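Local coordinates for putative acetyl-CoA acetyltransferase (Thermus thermophilus, PDB 1ULQ), which probably transfers acyl groups to acetyl-CoA as a member of the thiolase family, in a reaction of lipid metabolism, at residues D50-C55 with K109-S114; R121-V126 with Y141-G146; D182-L187 with L338-Q343. All blocks are in the same frame, centred on the assembly; numbering follows the deposited sequence.

Contact 1 of 3, residues D50-C55 with K109-S114; sequences DVYAGC and KVYIGS
Ser114 grips the carbonyl oxygen of Tyr52 twice. Its OG, set between backbone N and carbonyl carbon (chi1 52°), donates to Tyr52 O at 2.8 Å, and its own N does the same from the opposite face of that carbonyl's plane. An alanine here would probably leave Tyr52 O with the backbone N-H as its one donor from strand 110-114. The parallel ladder continues with Tyr52 N on Ile112 O (2.9 Å) and, more weakly, Ile112 N on Asp50 O.

Val51, Ile112, Ala53 and Ser114 share one face of the sheet. Val51 and Ile112 lie side by side, with Val51 CG2 3.8 Å from Ile112 CD1. On the other face are Asp50, Tyr52 and Tyr111. Both tyrosines hold CG anti to the carbonyl carbon and point the same way, Tyr52 CE1 4.1 Å from Tyr111 CD2. Asp50 CB rests 3.7 Å from Tyr111 CE2, while its carboxylate turns to Arg87 of the second subunit.

Strand 81-86 bonds to the far edge of 50-54, and 256-266 flanks 110-118 on its other side. Helix 91-104 covers the tyrosine face, Tyr52 touching Gln98 and Tyr111 touching Ala99, Ala102 and Ile103, inside the N-terminal thiolase domain.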
# COMPACT_ATOMS: atom_id res chain seq x y z
N ASP C 50 -12.71 30.88 17.88
CA ASP C 50 -11.83 29.79 17.45
C ASP C 50 -12.54 28.47 17.72
O ASP C 50 -13.46 28.40 18.54
CB ASP C 50 -10.51 29.89 18.24
CG ASP C 50 -9.45 28.91 17.77
OD1 ASP C 50 -9.56 28.40 16.63
OD2 ASP C 50 -8.49 28.66 18.54
N VAL C 51 -12.13 27.40 17.03
CA VAL C 51 -12.76 26.10 17.25
C VAL C 51 -11.73 25.04 17.56
O VAL C 51 -10.89 24.71 16.74
CB VAL C 51 -13.59 25.65 16.01
CG1 VAL C 51 -13.83 24.16 16.06
CG2 VAL C 51 -14.93 26.36 15.98
N TYR C 52 -11.79 24.50 18.77
CA TYR C 52 -10.87 23.45 19.16
C TYR C 52 -11.57 22.13 18.96
O TYR C 52 -12.77 22.01 19.22
CB TYR C 52 -10.45 23.57 20.63
CG TYR C 52 -9.47 24.68 20.93
CD1 TYR C 52 -9.88 25.84 21.59
CD2 TYR C 52 -8.13 24.56 20.58
CE1 TYR C 52 -8.97 26.86 21.90
CE2 TYR C 52 -7.21 25.57 20.89
CZ TYR C 52 -7.64 26.71 21.55
OH TYR C 52 -6.75 27.71 21.88
N ALA C 53 -10.83 21.14 18.48
CA ALA C 53 -11.39 19.81 18.25
C ALA C 53 -10.34 18.73 18.51
O ALA C 53 -9.18 18.86 18.11
CB ALA C 53 -11.91 19.70 16.84
N GLY C 54 -10.76 17.66 19.17
CA GLY C 54 -9.86 16.57 19.46
C GLY C 54 -9.98 15.44 18.46
O GLY C 54 -11.09 15.05 18.08
N CYS C 55 -8.84 14.92 18.02
CA CYS C 55 -8.82 13.84 17.05
C CYS C 55 -7.56 12.99 17.26
O CYS C 55 -6.44 13.47 17.14
CB CYS C 55 -8.83 14.42 15.64
SG CYS C 55 -9.12 13.21 14.38
N LYS C 109 -14.67 35.83 23.21
CA LYS C 109 -15.80 35.70 24.11
C LYS C 109 -16.65 34.48 23.80
O LYS C 109 -17.49 34.06 24.61
CB LYS C 109 -16.67 36.96 24.04
CG LYS C 109 -15.92 38.20 24.48
CD LYS C 109 -16.87 39.29 24.92
CE LYS C 109 -16.13 40.26 25.80
NZ LYS C 109 -15.55 39.55 26.98
N VAL C 110 -16.42 33.89 22.63
CA VAL C 110 -17.16 32.71 22.20
C VAL C 110 -16.22 31.66 21.62
O VAL C 110 -15.56 31.91 20.61
CB VAL C 110 -18.19 33.09 21.14
CG1 VAL C 110 -18.85 31.85 20.58
CG2 VAL C 110 -19.22 34.04 21.74
N TYR C 111 -16.17 30.49 22.24
CA TYR C 111 -15.30 29.41 21.77
C TYR C 111 -16.04 28.07 21.68
O TYR C 111 -17.02 27.84 22.38
CB TYR C 111 -14.11 29.23 22.71
CG TYR C 111 -13.01 30.25 22.56
CD1 TYR C 111 -13.15 31.57 23.01
CD2 TYR C 111 -11.79 29.89 21.99
CE1 TYR C 111 -12.09 32.49 22.90
CE2 TYR C 111 -10.74 30.79 21.87
CZ TYR C 111 -10.89 32.08 22.33
OH TYR C 111 -9.80 32.93 22.23
N ILE C 112 -15.56 27.18 20.82
CA ILE C 112 -16.16 25.85 20.69
C ILE C 112 -15.13 24.79 21.06
O ILE C 112 -14.00 24.82 20.59
CB ILE C 112 -16.65 25.54 19.25
CG1 ILE C 112 -17.80 26.46 18.85
CG2 ILE C 112 -17.12 24.09 19.17
CD1 ILE C 112 -18.39 26.11 17.48
N GLY C 113 -15.54 23.85 21.91
CA GLY C 113 -14.66 22.76 22.30
C GLY C 113 -15.32 21.52 21.72
O GLY C 113 -16.47 21.24 22.04
N SER C 114 -14.62 20.78 20.88
CA SER C 114 -15.23 19.61 20.28
C SER C 114 -14.27 18.47 19.97
O SER C 114 -13.07 18.56 20.24
CB SER C 114 -15.93 20.02 18.99
OG SER C 114 -15.03 20.75 18.18

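Contact 2 of 3, residues R121-V126 with Y141-G146; sequences RAPYAV and YDTTLG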
# COMPACT_ATOMS: atom_id res chain seq x y z
N ARG C 121 -13.19 4.70 9.01
CA ARG C 121 -12.47 5.14 7.83
C ARG C 121 -11.00 5.45 8.04
O ARG C 121 -10.35 6.01 7.16
CB ARG C 121 -13.16 6.37 7.25
CG ARG C 121 -14.53 6.05 6.71
CD ARG C 121 -15.24 7.28 6.19
NE ARG C 121 -16.22 6.86 5.20
CZ ARG C 121 -15.97 6.76 3.90
NH1 ARG C 121 -14.77 7.08 3.42
NH2 ARG C 121 -16.91 6.31 3.09
N ALA C 122 -10.47 5.08 9.20
CA ALA C 122 -9.06 5.34 9.47
C ALA C 122 -8.24 4.68 8.36
O ALA C 122 -8.38 3.48 8.10
CB ALA C 122 -8.68 4.77 10.84
N PRO C 123 -7.38 5.46 7.68
CA PRO C 123 -6.55 4.94 6.59
C PRO C 123 -5.42 4.03 7.02
O PRO C 123 -5.33 3.63 8.19
CB PRO C 123 -6.03 6.21 5.93
CG PRO C 123 -5.87 7.11 7.09
CD PRO C 123 -7.13 6.89 7.88
N TYR C 124 -4.56 3.69 6.07
CA TYR C 124 -3.40 2.86 6.34
C TYR C 124 -2.20 3.78 6.15
O TYR C 124 -2.24 4.68 5.31
CB TYR C 124 -3.30 1.68 5.36
CG TYR C 124 -4.38 0.62 5.51
CD1 TYR C 124 -5.39 0.48 4.55
CD2 TYR C 124 -4.35 -0.29 6.55
CE1 TYR C 124 -6.32 -0.56 4.62
CE2 TYR C 124 -5.28 -1.33 6.64
CZ TYR C 124 -6.26 -1.47 5.67
OH TYR C 124 -7.12 -2.55 5.71
N ALA C 125 -1.14 3.56 6.93
CA ALA C 125 0.05 4.37 6.82
C ALA C 125 1.21 3.51 6.32
O ALA C 125 1.44 2.42 6.83
CB ALA C 125 0.40 4.98 8.15
N VAL C 126 1.91 3.99 5.30
CA VAL C 126 3.03 3.27 4.72
C VAL C 126 4.29 4.11 4.83
O VAL C 126 4.29 5.27 4.44
CB VAL C 126 2.77 2.98 3.24
CG1 VAL C 126 4.01 2.44 2.59
CG2 VAL C 126 1.62 2.02 3.11
N TYR C 141 0.42 -0.03 8.08
CA TYR C 141 -0.18 0.08 9.41
C TYR C 141 -1.61 0.56 9.36
O TYR C 141 -1.92 1.53 8.68
CB TYR C 141 0.63 1.04 10.31
CG TYR C 141 2.05 0.61 10.57
CD1 TYR C 141 3.08 1.07 9.76
CD2 TYR C 141 2.37 -0.27 11.60
CE1 TYR C 141 4.39 0.65 9.96
CE2 TYR C 141 3.68 -0.70 11.82
CZ TYR C 141 4.69 -0.23 10.99
OH TYR C 141 5.99 -0.62 11.18
N ASP C 142 -2.48 -0.13 10.09
CA ASP C 142 -3.89 0.25 10.16
C ASP C 142 -4.07 1.25 11.30
O ASP C 142 -4.01 0.87 12.48
CB ASP C 142 -4.75 -1.00 10.39
CG ASP C 142 -6.21 -0.67 10.56
OD1 ASP C 142 -6.69 0.28 9.91
OD2 ASP C 142 -6.87 -1.38 11.34
N THR C 143 -4.30 2.52 10.95
CA THR C 143 -4.43 3.59 11.94
C THR C 143 -5.68 3.50 12.80
O THR C 143 -5.90 4.34 13.67
CB THR C 143 -4.40 5.00 11.29
OG1 THR C 143 -5.61 5.23 10.56
CG2 THR C 143 -3.25 5.10 10.33
N THR C 144 -6.50 2.48 12.55
CA THR C 144 -7.70 2.28 13.35
C THR C 144 -7.23 1.69 14.66
O THR C 144 -7.84 1.91 15.70
CB THR C 144 -8.67 1.26 12.73
OG1 THR C 144 -9.02 1.63 11.39
CG2 THR C 144 -9.93 1.17 13.57
N LEU C 145 -6.14 0.94 14.60
CA LEU C 145 -5.60 0.26 15.77
C LEU C 145 -4.69 1.10 16.65
O LEU C 145 -4.85 2.32 16.73
CB LEU C 145 -4.90 -1.03 15.31
CG LEU C 145 -5.76 -1.92 14.40
CD1 LEU C 145 -5.00 -3.20 14.07
CD2 LEU C 145 -7.09 -2.27 15.06
N GLY C 146 -3.74 0.46 17.33
CA GLY C 146 -2.87 1.20 18.23
C GLY C 146 -1.43 1.45 17.82
O GLY C 146 -1.17 2.22 16.91
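Thr143 turns OG1 into the position between its backbone N and carbonyl carbon (chi1 72°), and this sets the hydroxyl 2.9 Å from Pro123 O. Asn57 OD1 is a second acceptor within reach of the same hydroxyl, and the proton is not settled between the two. The backbone contact is clearer: Thr143 N donates to Pro123 O at 3.1 Å, almost in line with the carbonyl bond. Thr143 CG2 lies beside the same oxygen, and OG1 also borders Pro123 CD at 3.5 Å, the two side chains crossing at a slant.

Tyr124 and Asp142 stand on one face of the hairpin; with Tyr124 CG anti to the carbonyl carbon (chi1 -68°), ring atom CE2 comes 3.8 Å from Asp142 CB. Ring and carboxylate planes are clearly inclined to each other, and Tyr141 O sits at the edge of the Tyr124 ring, near its plane. Ala125 and Tyr141 occupy the other face as a hydrogen-bonded antiparallel pair: Ala125 N reaches Tyr141 O at 2.8 Å, and Tyr141 N returns a bond to Ala125 O at 2.9 Å. Beyond Tyr141, a type I turn from Asp142 to Leu145 is closed by Leu145 N on Asp142 O.

Asp142 OD2 accepts from Gly136 N of the third subunit, and Tyr124 and Val126 continue the sheet into a strand of the second subunit. Strands 124-126 and 138-142 form a beta hairpin that meets two other subunits at once, consistent with the tetramerisation loop of tetrameric thiolases.

Contact 3 of 3, residues D182-L187 with L338-Q343; sequences DRFALL and LSMEDQ
Met340 carries this contact, reaching from its loop onto helix 178-197 between Phe184 and Leu187. Its sulfur makes a Met-aromatic contact at the edge of the Phe184 ring, SD lying 5.4 Å from the ring centroid and 79° off the ring normal. Nearer the backbone, Met340 CB approaches the same edge, 3.7 Å from Phe184 CD2. With CG between the backbone N and the carbonyl carbon (chi1 55°) and the chain extended at chi2, SD also comes to lie 3.7 Å from Phe184 CB. The terminal CE points toward the helix, beside Arg183 CG and Leu187, but its exact place is doubtful because the model brings it too close to the helix backbone. Leu187 crosses Met340 at about a right angle, and its CD1 lies 3.7 Å from Met340 O. The same methyl also meets Glu341 OE1 at 3.7 Å, where the glutamate chain is bent at chi2 near the outer side of the contact.

Both sides of the contact are held by their own backbone. The helix is regular here, with Leu186 N bonded to Asp182 O at 2.8 Å. On the loop side, Ser339 to Asp342 make a type I turn closed by Asp342 N on Ser339 O, which places Met340 and Glu341 at its two central positions.

Farther out, Phe184 packs on Ala326, Ala329 and Leu330 of helix 326-336 and on Ile352 of helix 351-354; Leu330 also touches Met340. The contact thus joins a helix of the N-terminal thiolase domain to a loop of the C-terminal thiolase domain through a Met-aromatic contact at the ring edge, within the two-part thiolase fold.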
# COMPACT_ATOMS: atom_id res chain seq x y z
N ASP C 182 -17.75 -8.21 34.13
CA ASP C 182 -18.93 -8.39 33.30
C ASP C 182 -20.17 -7.77 33.95
O ASP C 182 -21.05 -7.27 33.26
CB ASP C 182 -19.18 -9.88 33.03
CG ASP C 182 -18.01 -10.56 32.32
OD1 ASP C 182 -17.47 -9.97 31.35
OD2 ASP C 182 -17.65 -11.69 32.72
N ARG C 183 -20.24 -7.82 35.27
CA ARG C 183 -21.37 -7.26 35.99
C ARG C 183 -21.38 -5.76 35.71
O ARG C 183 -22.42 -5.17 35.43
CB ARG C 183 -21.21 -7.53 37.49
CG ARG C 183 -22.47 -7.43 38.33
CD ARG C 183 -22.12 -7.59 39.80
NE ARG C 183 -21.38 -8.83 40.05
CZ ARG C 183 -20.21 -8.90 40.69
NH1 ARG C 183 -19.64 -7.78 41.14
NH2 ARG C 183 -19.60 -10.07 40.89
N PHE C 184 -20.21 -5.14 35.78
CA PHE C 184 -20.09 -3.72 35.53
C PHE C 184 -20.54 -3.39 34.12
O PHE C 184 -21.22 -2.38 33.91
CB PHE C 184 -18.65 -3.24 35.72
CG PHE C 184 -18.43 -1.82 35.32
CD1 PHE C 184 -18.29 -1.47 33.98
CD2 PHE C 184 -18.39 -0.81 36.28
CE1 PHE C 184 -18.10 -0.15 33.60
CE2 PHE C 184 -18.20 0.52 35.91
CZ PHE C 184 -18.06 0.85 34.56
N ALA C 185 -20.17 -4.23 33.17
CA ALA C 185 -20.53 -4.04 31.77
C ALA C 185 -22.04 -4.18 31.56
O ALA C 185 -22.64 -3.39 30.83
CB ALA C 185 -19.79 -5.04 30.88
N LEU C 186 -22.65 -5.17 32.19
CA LEU C 186 -24.09 -5.37 32.05
C LEU C 186 -24.84 -4.12 32.48
O LEU C 186 -25.86 -3.78 31.87
CB LEU C 186 -24.56 -6.57 32.89
CG LEU C 186 -26.06 -6.88 32.88
CD1 LEU C 186 -26.52 -7.19 31.47
CD2 LEU C 186 -26.33 -8.05 33.81
N LEU C 187 -24.33 -3.44 33.51
CA LEU C 187 -24.97 -2.22 34.01
C LEU C 187 -24.88 -1.10 33.01
O LEU C 187 -25.84 -0.34 32.84
CB LEU C 187 -24.35 -1.74 35.31
CG LEU C 187 -24.66 -2.44 36.62
CD1 LEU C 187 -24.37 -1.43 37.73
CD2 LEU C 187 -26.12 -2.90 36.66
N LEU C 338 -15.48 3.65 45.70
CA LEU C 338 -16.86 3.76 45.25
C LEU C 338 -17.37 2.45 44.66
O LEU C 338 -16.59 1.65 44.12
CB LEU C 338 -16.98 4.83 44.16
CG LEU C 338 -17.77 6.06 44.55
CD1 LEU C 338 -16.94 6.90 45.51
CD2 LEU C 338 -18.11 6.83 43.28
N SER C 339 -18.68 2.23 44.76
CA SER C 339 -19.31 1.03 44.23
C SER C 339 -19.84 1.32 42.84
O SER C 339 -20.33 2.42 42.59
CB SER C 339 -20.46 0.59 45.13
OG SER C 339 -21.17 -0.49 44.55
N MET C 340 -19.76 0.35 41.93
CA MET C 340 -20.26 0.56 40.58
C MET C 340 -21.76 0.78 40.60
O MET C 340 -22.37 1.06 39.56
CB MET C 340 -19.92 -0.64 39.69
CG MET C 340 -20.41 -1.96 40.22
SD MET C 340 -19.93 -3.34 39.17
CE MET C 340 -21.46 -3.64 38.36
N GLU C 341 -22.36 0.68 41.78
CA GLU C 341 -23.79 0.89 41.93
C GLU C 341 -24.11 2.36 42.25
O GLU C 341 -25.28 2.76 42.26
CB GLU C 341 -24.34 0.02 43.07
CG GLU C 341 -23.86 -1.42 43.10
CD GLU C 341 -24.35 -2.25 41.93
OE1 GLU C 341 -25.31 -1.81 41.25
OE2 GLU C 341 -23.77 -3.35 41.70
N ASP C 342 -23.09 3.16 42.52
CA ASP C 342 -23.29 4.56 42.86
C ASP C 342 -24.18 5.25 41.82
O ASP C 342 -23.89 5.23 40.62
CB ASP C 342 -21.94 5.30 42.97
CG ASP C 342 -22.06 6.61 43.76
OD1 ASP C 342 -22.85 7.50 43.35
OD2 ASP C 342 -21.35 6.76 44.78
N GLN C 343 -25.27 5.85 42.29
CA GLN C 343 -26.21 6.52 41.42
C GLN C 343 -25.65 7.73 40.68
O GLN C 343 -26.26 8.23 39.74
CB GLN C 343 -27.46 6.91 42.21
CG GLN C 343 -28.46 5.74 42.34
CD GLN C 343 -29.49 5.93 43.46
OE1 GLN C 343 -30.14 6.97 43.56
NE2 GLN C 343 -29.64 4.90 44.30

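Overall arrangement
Contacts 1 and 2 are buried and contact 3 only partly so, with Arg183 and Glu341 at the surface. Contact 1 lies in the large mixed sheet, contact 2 in a small hairpin that follows strand 110-118 in the chain; their centres are about 26 Å apart. Both are built on backbone hydrogen bonds, parallel in the first and antiparallel in the second, and both meet the second subunit; contact 2 also meets the third. Contact 3, about 33 Å from either between centres and across the chain's centre from contact 1, touches no other subunit. It relies on apolar and sulfur-aromatic packing and alone bridges the N-terminal and C-terminal thiolase domains.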